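Local coordinates for stage III sporulation protein AB (Bacillus subtilis, PDB 6BS9) that is essential for sporulation and probably acts as a component of a secretion-like transport system, at residues A[18-23]-A[29-34]; A[44-49]-A[77-82]; A[96-101]-A[105-110]. All coordinates share one frame; numbering follows the deposited sequence.

Contact 1: residues A[18-23]-A[29-34]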
# COMPACT_ATOMS: atom_id res chain seq x y z
N GLN A 18 -3.88 5.29 -3.66
CA GLN A 18 -4.88 6.24 -4.12
C GLN A 18 -5.90 5.56 -5.03
O GLN A 18 -7.11 5.78 -4.92
CB GLN A 18 -4.21 7.36 -4.81
CG GLN A 18 -5.13 8.41 -5.35
CD GLN A 18 -4.31 9.46 -6.05
OE1 GLN A 18 -3.95 10.46 -5.46
NE2 GLN A 18 -3.97 9.20 -7.30
N SER A 19 -5.44 4.67 -5.89
CA SER A 19 -6.38 3.93 -6.78
C SER A 19 -7.23 2.96 -6.07
O SER A 19 -8.42 2.87 -6.30
CB SER A 19 -5.60 3.27 -7.86
OG SER A 19 -4.99 4.29 -8.65
N LEU A 20 -6.68 2.32 -5.07
CA LEU A 20 -7.51 1.42 -4.29
C LEU A 20 -8.52 2.16 -3.44
O LEU A 20 -9.65 1.69 -3.31
CB LEU A 20 -6.71 0.54 -3.36
CG LEU A 20 -5.84 -0.55 -3.93
CD1 LEU A 20 -5.25 -1.39 -2.84
CD2 LEU A 20 -6.53 -1.43 -4.97
N GLU A 21 -8.11 3.27 -2.81
CA GLU A 21 -9.05 4.12 -2.08
C GLU A 21 -10.25 4.44 -2.93
O GLU A 21 -11.40 4.32 -2.49
CB GLU A 21 -8.41 5.47 -1.65
CG GLU A 21 -9.33 6.35 -0.80
CD GLU A 21 -8.82 7.79 -0.54
OE1 GLU A 21 -7.83 8.20 -1.24
OE2 GLU A 21 -9.30 8.44 0.49
N ALA A 22 -10.03 4.85 -4.17
CA ALA A 22 -11.17 5.19 -5.03
C ALA A 22 -12.10 4.00 -5.25
O ALA A 22 -13.32 4.14 -5.25
CB ALA A 22 -10.68 5.77 -6.34
N GLU A 23 -11.52 2.83 -5.46
CA GLU A 23 -12.36 1.64 -5.78
C GLU A 23 -13.13 1.16 -4.57
O GLU A 23 -14.28 0.75 -4.68
CB GLU A 23 -11.51 0.48 -6.28
CG GLU A 23 -10.76 0.77 -7.58
CD GLU A 23 -11.67 0.81 -8.82
OE1 GLU A 23 -11.25 1.30 -9.89
OE2 GLU A 23 -12.85 0.48 -8.76
N THR A 29 -15.58 -2.03 -9.10
CA THR A 29 -14.62 -3.04 -9.37
C THR A 29 -14.38 -3.88 -8.07
O THR A 29 -14.11 -3.33 -7.02
CB THR A 29 -13.38 -2.37 -9.94
OG1 THR A 29 -13.80 -1.53 -11.03
CG2 THR A 29 -12.41 -3.35 -10.47
N PRO A 30 -14.51 -5.21 -8.15
CA PRO A 30 -14.08 -6.02 -6.99
C PRO A 30 -12.63 -5.77 -6.63
O PRO A 30 -11.79 -5.49 -7.48
CB PRO A 30 -14.28 -7.43 -7.45
CG PRO A 30 -15.30 -7.34 -8.55
CD PRO A 30 -15.00 -6.06 -9.27
N LEU A 31 -12.37 -5.70 -5.34
CA LEU A 31 -11.10 -5.27 -4.81
C LEU A 31 -9.97 -6.18 -5.42
O LEU A 31 -8.85 -5.70 -5.73
CB LEU A 31 -11.17 -5.28 -3.25
CG LEU A 31 -10.15 -4.53 -2.41
CD1 LEU A 31 -10.04 -3.09 -2.89
CD2 LEU A 31 -10.59 -4.52 -0.95
N HIS A 32 -10.26 -7.46 -5.53
CA HIS A 32 -9.26 -8.36 -6.09
C HIS A 32 -8.89 -8.01 -7.53
O HIS A 32 -7.71 -7.99 -7.88
CB HIS A 32 -9.69 -9.82 -5.95
CG HIS A 32 -10.82 -10.24 -6.84
ND1 HIS A 32 -10.63 -10.75 -8.10
CD2 HIS A 32 -12.16 -10.27 -6.61
CE1 HIS A 32 -11.81 -11.07 -8.62
NE2 HIS A 32 -12.75 -10.77 -7.74
N THR A 33 -9.87 -7.65 -8.35
CA THR A 33 -9.59 -7.20 -9.69
C THR A 33 -8.85 -5.85 -9.70
O THR A 33 -7.89 -5.67 -10.41
CB THR A 33 -10.90 -7.12 -10.45
OG1 THR A 33 -11.56 -8.41 -10.38
CG2 THR A 33 -10.70 -6.73 -11.91
N ALA A 34 -9.26 -4.89 -8.89
CA ALA A 34 -8.59 -3.59 -8.83
C ALA A 34 -7.10 -3.79 -8.47
O ALA A 34 -6.20 -3.22 -9.09
CB ALA A 34 -9.26 -2.72 -7.81
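Leu20 and Glu23 on one arm, with Thr29, Leu31 and Ala34 on the other, close the turn of an antiparallel helical hairpin: helix 2-26 runs out, a short loop reverses the chain, and helix 31-41 starts back alongside it in an all-helical fold. Pro30 sits at the N-cap of the second helix, whose first turn is marked by the bond from Ala34 N to Pro30 O. Two layers make the contact. The inner one is apolar. Leu20 sends its CD2 branch across the gap, where it lies 4.1 Å from Ala34 CB and 4.4 Å from the CD1 methyl of Leu31, so the one methyl of Leu20 packs on both. Helix 46-58 covers this layer, with Phe50 against Leu20 and Leu57 against Leu31, while Ile38 also packs on Leu20. The outer layer belongs to Glu23. Its CG stands anti to the carbonyl carbon (chi1 -62°), and a bend at chi2 (-72°) turns the chain, so the aliphatic part and the carboxylate serve different neighbours. CG rests on Ala34 CB at 3.8 Å, helping to bury that methyl, whereas the carboxylate swings over to Thr29. There the glutamate and threonine side chains cross at a slant. With an alanine in place of Glu23, the Ala34 methyl would probably lose its cover on the outer side, and Thr29 the carboxylate packed against it. Thr29 points its CB toward helix 2-26, and with CG2 anti to the backbone N it is OG1 that lies near the acid: Glu23 OE2 approaches Thr29 CB to 3.1 Å and Thr29 OG1 to 3.2 Å.

Contact 2: residues A[44-49]-A[77-82]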
# COMPACT_ATOMS: atom_id res chain seq x y z
N GLN A 44 8.29 -4.20 -10.23
CA GLN A 44 8.71 -4.97 -9.07
C GLN A 44 9.71 -4.17 -8.29
O GLN A 44 10.39 -3.38 -8.88
CB GLN A 44 9.38 -6.25 -9.49
CG GLN A 44 8.46 -7.14 -10.31
CD GLN A 44 7.59 -7.95 -9.45
OE1 GLN A 44 7.22 -7.60 -8.28
NE2 GLN A 44 7.33 -9.15 -9.97
N PRO A 45 9.79 -4.34 -6.99
CA PRO A 45 9.06 -5.39 -6.21
C PRO A 45 7.69 -4.97 -5.64
O PRO A 45 6.94 -5.84 -5.19
CB PRO A 45 10.04 -5.70 -5.05
CG PRO A 45 10.77 -4.40 -4.88
CD PRO A 45 10.95 -3.81 -6.27
N VAL A 46 7.32 -3.68 -5.72
CA VAL A 46 6.03 -3.24 -5.16
C VAL A 46 4.84 -3.91 -5.81
O VAL A 46 3.89 -4.27 -5.14
CB VAL A 46 5.90 -1.71 -5.25
CG1 VAL A 46 4.53 -1.23 -4.87
CG2 VAL A 46 6.92 -1.05 -4.31
N SER A 47 4.92 -4.13 -7.11
CA SER A 47 3.90 -4.92 -7.83
C SER A 47 3.44 -6.20 -7.14
O SER A 47 2.24 -6.46 -7.03
CB SER A 47 4.43 -5.33 -9.21
OG SER A 47 3.47 -6.03 -9.92
N THR A 48 4.38 -6.93 -6.56
CA THR A 48 4.08 -8.19 -5.87
C THR A 48 3.22 -8.05 -4.61
O THR A 48 2.39 -8.92 -4.28
CB THR A 48 5.37 -8.94 -5.54
OG1 THR A 48 6.07 -9.15 -6.77
CG2 THR A 48 5.04 -10.32 -4.98
N LEU A 49 3.30 -6.91 -3.95
CA LEU A 49 2.37 -6.65 -2.85
C LEU A 49 0.93 -6.74 -3.37
O LEU A 49 0.08 -7.29 -2.69
CB LEU A 49 2.66 -5.28 -2.21
CG LEU A 49 1.69 -4.77 -1.14
CD1 LEU A 49 1.53 -5.69 0.05
CD2 LEU A 49 2.19 -3.43 -0.64
N ASP A 77 10.32 -8.17 3.01
CA ASP A 77 11.78 -8.19 2.87
C ASP A 77 12.26 -7.89 1.46
O ASP A 77 13.41 -7.59 1.26
CB ASP A 77 12.35 -9.55 3.32
CG ASP A 77 12.27 -9.73 4.84
OD1 ASP A 77 12.27 -8.74 5.62
OD2 ASP A 77 12.24 -10.89 5.28
N THR A 78 11.38 -7.96 0.44
CA THR A 78 11.80 -7.58 -0.90
C THR A 78 11.84 -6.05 -1.11
O THR A 78 12.38 -5.55 -2.12
CB THR A 78 10.92 -8.27 -1.95
OG1 THR A 78 9.55 -7.89 -1.78
CG2 THR A 78 11.00 -9.81 -1.80
N LEU A 79 11.20 -5.32 -0.22
CA LEU A 79 11.03 -3.89 -0.41
C LEU A 79 12.22 -3.20 0.21
O LEU A 79 13.01 -3.84 0.91
CB LEU A 79 9.72 -3.43 0.22
CG LEU A 79 8.46 -4.20 -0.21
CD1 LEU A 79 7.25 -3.54 0.42
CD2 LEU A 79 8.27 -4.28 -1.74
N SER A 80 12.35 -1.92 -0.08
CA SER A 80 13.46 -1.06 0.39
C SER A 80 12.92 0.05 1.31
O SER A 80 13.31 1.19 1.22
CB SER A 80 14.21 -0.48 -0.80
OG SER A 80 14.78 -1.54 -1.55
N LEU A 81 12.07 -0.33 2.25
CA LEU A 81 11.41 0.60 3.13
C LEU A 81 11.88 0.44 4.59
O LEU A 81 12.36 -0.59 4.97
CB LEU A 81 9.90 0.37 3.00
CG LEU A 81 9.29 0.53 1.59
CD1 LEU A 81 7.81 0.23 1.57
CD2 LEU A 81 9.57 1.91 1.00
N LYS A 82 11.62 1.44 5.40
CA LYS A 82 11.87 1.43 6.84
C LYS A 82 10.63 1.02 7.62
O LYS A 82 9.53 0.93 7.08
CB LYS A 82 12.40 2.79 7.30
CG LYS A 82 13.66 3.20 6.54
CD LYS A 82 14.20 4.54 6.98
CE LYS A 82 15.40 4.44 7.90
NZ LYS A 82 16.64 4.15 7.12
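The puckered ring of Pro45 is the nearest thing to a flat group here, and residues Thr78 and Leu79 meet it from different directions. At its CB-CG rim, close to the mean plane of the ring, stands the carbonyl of Thr78, with Thr78 O 3.4 Å from Pro45 CG. Thr78 OG1 approaches the same rim, 4.0 Å from Pro45 CB. Leu79 comes from one face instead, although its CD2 methyl is displaced past the rim rather than centred over the ring: Leu79 CD2 lies 4.0 Å from Pro45 CB and equally far from the Pro45 carbonyl carbon. In this all-helical fold the contact joins the turn leading into helix 46-58, with a cis peptide bond before Pro45, to the loop between helix 64-75 and helix 83-95. Leu79 reaches inward because CG is anti to its carbonyl carbon (chi1 -53°) and the chain then extends (chi2 -175°). Leu79 CD2 also touches Val46, 4.3 Å from Val46 CG2. The hydroxyl of Thr78 sits between backbone N and carbonyl carbon (chi1 60°) and is hydrogen-bonded to Val75 O, which fixes its rotation; toward Pro45 it offers packing alone. Helix 2-26 packs on the contact through Gln9, whose side chain touches both Pro45 and Leu79, while its OE1 accepts a hydrogen bond from Ser80 N.

Contact 3: residues A[96-101]-A[105-110]. With SO4 (sulfate ion), chain E.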
# COMPACT_ATOMS: atom_id res chain seq x y z
N LEU A 96 -8.99 -1.28 6.47
CA LEU A 96 -9.94 -1.98 5.57
C LEU A 96 -11.08 -2.60 6.34
O LEU A 96 -12.07 -3.03 5.74
CB LEU A 96 -9.17 -3.03 4.71
CG LEU A 96 -8.06 -2.39 3.87
CD1 LEU A 96 -7.16 -3.40 3.22
CD2 LEU A 96 -8.62 -1.48 2.82
N GLY A 97 -10.81 -2.84 7.61
CA GLY A 97 -11.79 -3.39 8.52
C GLY A 97 -12.61 -2.42 9.31
O GLY A 97 -13.38 -2.85 10.15
N ILE A 98 -12.48 -1.13 9.03
CA ILE A 98 -13.36 -0.12 9.59
C ILE A 98 -14.72 -0.14 8.86
O ILE A 98 -14.80 0.06 7.67
CB ILE A 98 -12.68 1.29 9.57
CG1 ILE A 98 -11.42 1.26 10.44
CG2 ILE A 98 -13.63 2.38 10.09
CD1 ILE A 98 -10.63 2.57 10.40
N HIS A 99 -15.80 -0.36 9.62
CA HIS A 99 -17.18 -0.43 9.07
C HIS A 99 -17.84 0.95 8.82
O HIS A 99 -18.53 1.08 7.83
CB HIS A 99 -18.11 -1.40 9.84
CG HIS A 99 -18.07 -2.80 9.29
ND1 HIS A 99 -17.01 -3.66 9.50
CD2 HIS A 99 -18.95 -3.47 8.50
CE1 HIS A 99 -17.24 -4.81 8.88
NE2 HIS A 99 -18.41 -4.72 8.27
N ASP A 100 -17.56 1.98 9.65
CA ASP A 100 -18.08 3.34 9.41
C ASP A 100 -17.46 3.90 8.14
O ASP A 100 -16.23 3.96 8.04
CB ASP A 100 -17.72 4.24 10.59
CG ASP A 100 -18.24 5.67 10.42
OD1 ASP A 100 -19.35 5.95 10.89
OD2 ASP A 100 -17.58 6.51 9.79
N ARG A 101 -18.27 4.26 7.16
CA ARG A 101 -17.76 4.62 5.83
C ARG A 101 -16.83 5.86 5.86
O ARG A 101 -15.77 5.87 5.24
CB ARG A 101 -18.95 4.65 4.83
CG ARG A 101 -19.01 5.72 3.74
CD ARG A 101 -20.12 6.66 4.06
NE ARG A 101 -20.35 7.65 3.03
CZ ARG A 101 -21.17 8.67 3.17
NH1 ARG A 101 -21.81 8.87 4.33
NH2 ARG A 101 -21.33 9.50 2.16
N GLN A 105 -12.73 6.08 5.21
CA GLN A 105 -12.22 6.98 4.19
C GLN A 105 -11.13 7.91 4.74
O GLN A 105 -10.08 8.07 4.12
CB GLN A 105 -13.40 7.78 3.62
CG GLN A 105 -13.16 8.32 2.24
CD GLN A 105 -12.90 9.80 2.22
OE1 GLN A 105 -13.84 10.60 2.24
NE2 GLN A 105 -11.63 10.18 2.10
N LYS A 106 -11.40 8.52 5.90
CA LYS A 106 -10.46 9.44 6.51
C LYS A 106 -9.22 8.71 6.98
O LYS A 106 -8.12 9.27 6.86
CB LYS A 106 -11.14 10.28 7.63
CG LYS A 106 -12.30 11.10 7.12
CD LYS A 106 -11.86 12.10 6.02
CE LYS A 106 -13.05 12.89 5.47
NZ LYS A 106 -12.58 13.82 4.42
N HIS A 107 -9.36 7.47 7.44
CA HIS A 107 -8.15 6.71 7.84
C HIS A 107 -7.32 6.27 6.62
O HIS A 107 -6.08 6.23 6.70
CB HIS A 107 -8.49 5.55 8.80
CG HIS A 107 -8.72 5.99 10.21
ND1 HIS A 107 -7.70 6.06 11.14
CD2 HIS A 107 -9.79 6.54 10.81
CE1 HIS A 107 -8.14 6.59 12.27
NE2 HIS A 107 -9.42 6.88 12.10
N ILE A 108 -7.97 6.04 5.47
CA ILE A 108 -7.22 5.79 4.24
C ILE A 108 -6.48 7.02 3.81
O ILE A 108 -5.28 6.95 3.48
CB ILE A 108 -8.08 5.31 3.08
CG1 ILE A 108 -8.68 3.95 3.44
CG2 ILE A 108 -7.22 5.20 1.82
CD1 ILE A 108 -9.66 3.35 2.44
N LYS A 109 -7.15 8.17 3.88
CA LYS A 109 -6.47 9.44 3.57
C LYS A 109 -5.26 9.66 4.47
O LYS A 109 -4.21 10.11 4.01
CB LYS A 109 -7.46 10.58 3.67
CG LYS A 109 -6.90 11.91 3.22
CD LYS A 109 -7.89 13.01 3.45
CE LYS A 109 -7.44 14.37 2.87
NZ LYS A 109 -8.45 15.44 3.11
N LEU A 110 -5.39 9.32 5.76
CA LEU A 110 -4.25 9.46 6.72
C LEU A 110 -3.05 8.61 6.35
O LEU A 110 -1.93 9.11 6.39
CB LEU A 110 -4.68 9.05 8.14
CG LEU A 110 -3.66 9.09 9.27
CD1 LEU A 110 -3.00 10.43 9.42
CD2 LEU A 110 -4.31 8.72 10.60
S SO4 E . -15.94 0.29 12.91
O1 SO4 E . -17.27 -0.07 13.47
O2 SO4 E . -16.04 1.56 12.16
O3 SO4 E . -14.93 0.44 13.98
O4 SO4 E . -15.55 -0.81 12.01
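Gln105 opens the contact through its backbone: Gln105 N donates to Arg101 O over 3.0 Å in a nearly straight bond (164°), an ordinary helical i to i+4 link in the first turns of helix 101-128. Its CB sits close to the same oxygen, but the chain bends at chi2 and turns from the loop, and NE2 makes a weak hydrogen bond to Glu21 OE2 on helix 2-26. Two residues on, His107 turns back to the loop. With CG anti to its carbonyl carbon (chi1 -78°), the imidazole is carried toward Ile98, whose long branch ends beside it; Ile98 CD1 lies 3.9 Å from His107 CG. The methyl approaches the ring obliquely, and the two side chains cross at about a right angle. Ile108, next in line, looks inward and packs among Phe92, Thr95, Met25 and Glu21. Lys109 and Leu110 carry the helix on, each bonded through its backbone N to the carbonyl four residues back. On the loop, the CG2 methyl of Ile98 lies against a sulfate, probably from the crystallisation liquor: Ile98 CG2 is 3.3 Å from sulfate O2. The anion is held by backbone N-H groups: O2 accepts a straight hydrogen bond from Asp100 N at 3.0 Å, while His99 N points at O4, at a spacing too short to be trusted. Asp100 OD2 bonds to Ser103 N, the classic aspartate N-cap at the start of a helix.

How the contacts relate
Along the chain the three contacts come in series, each closing before the next opens, and together they join helix starts and loops of one six-helix bundle, a piece of a longer protein. Contact 1 joins helix 2-26 to helix 31-41, contact 2 packs the start of helix 46-58 on the loop before helix 83-95, and contact 3 packs the loop before helix 101-128 on that helix's first turns. Contacts 1 and 3 are neighbours, centres about 14 Å apart, and touch through Glu21, which also packs on Ile108. Contact 2 lies across the chain's centre from both, its centre about 19 Å from contact 1 and 24 Å from contact 3. Helix 2-26 runs past all three.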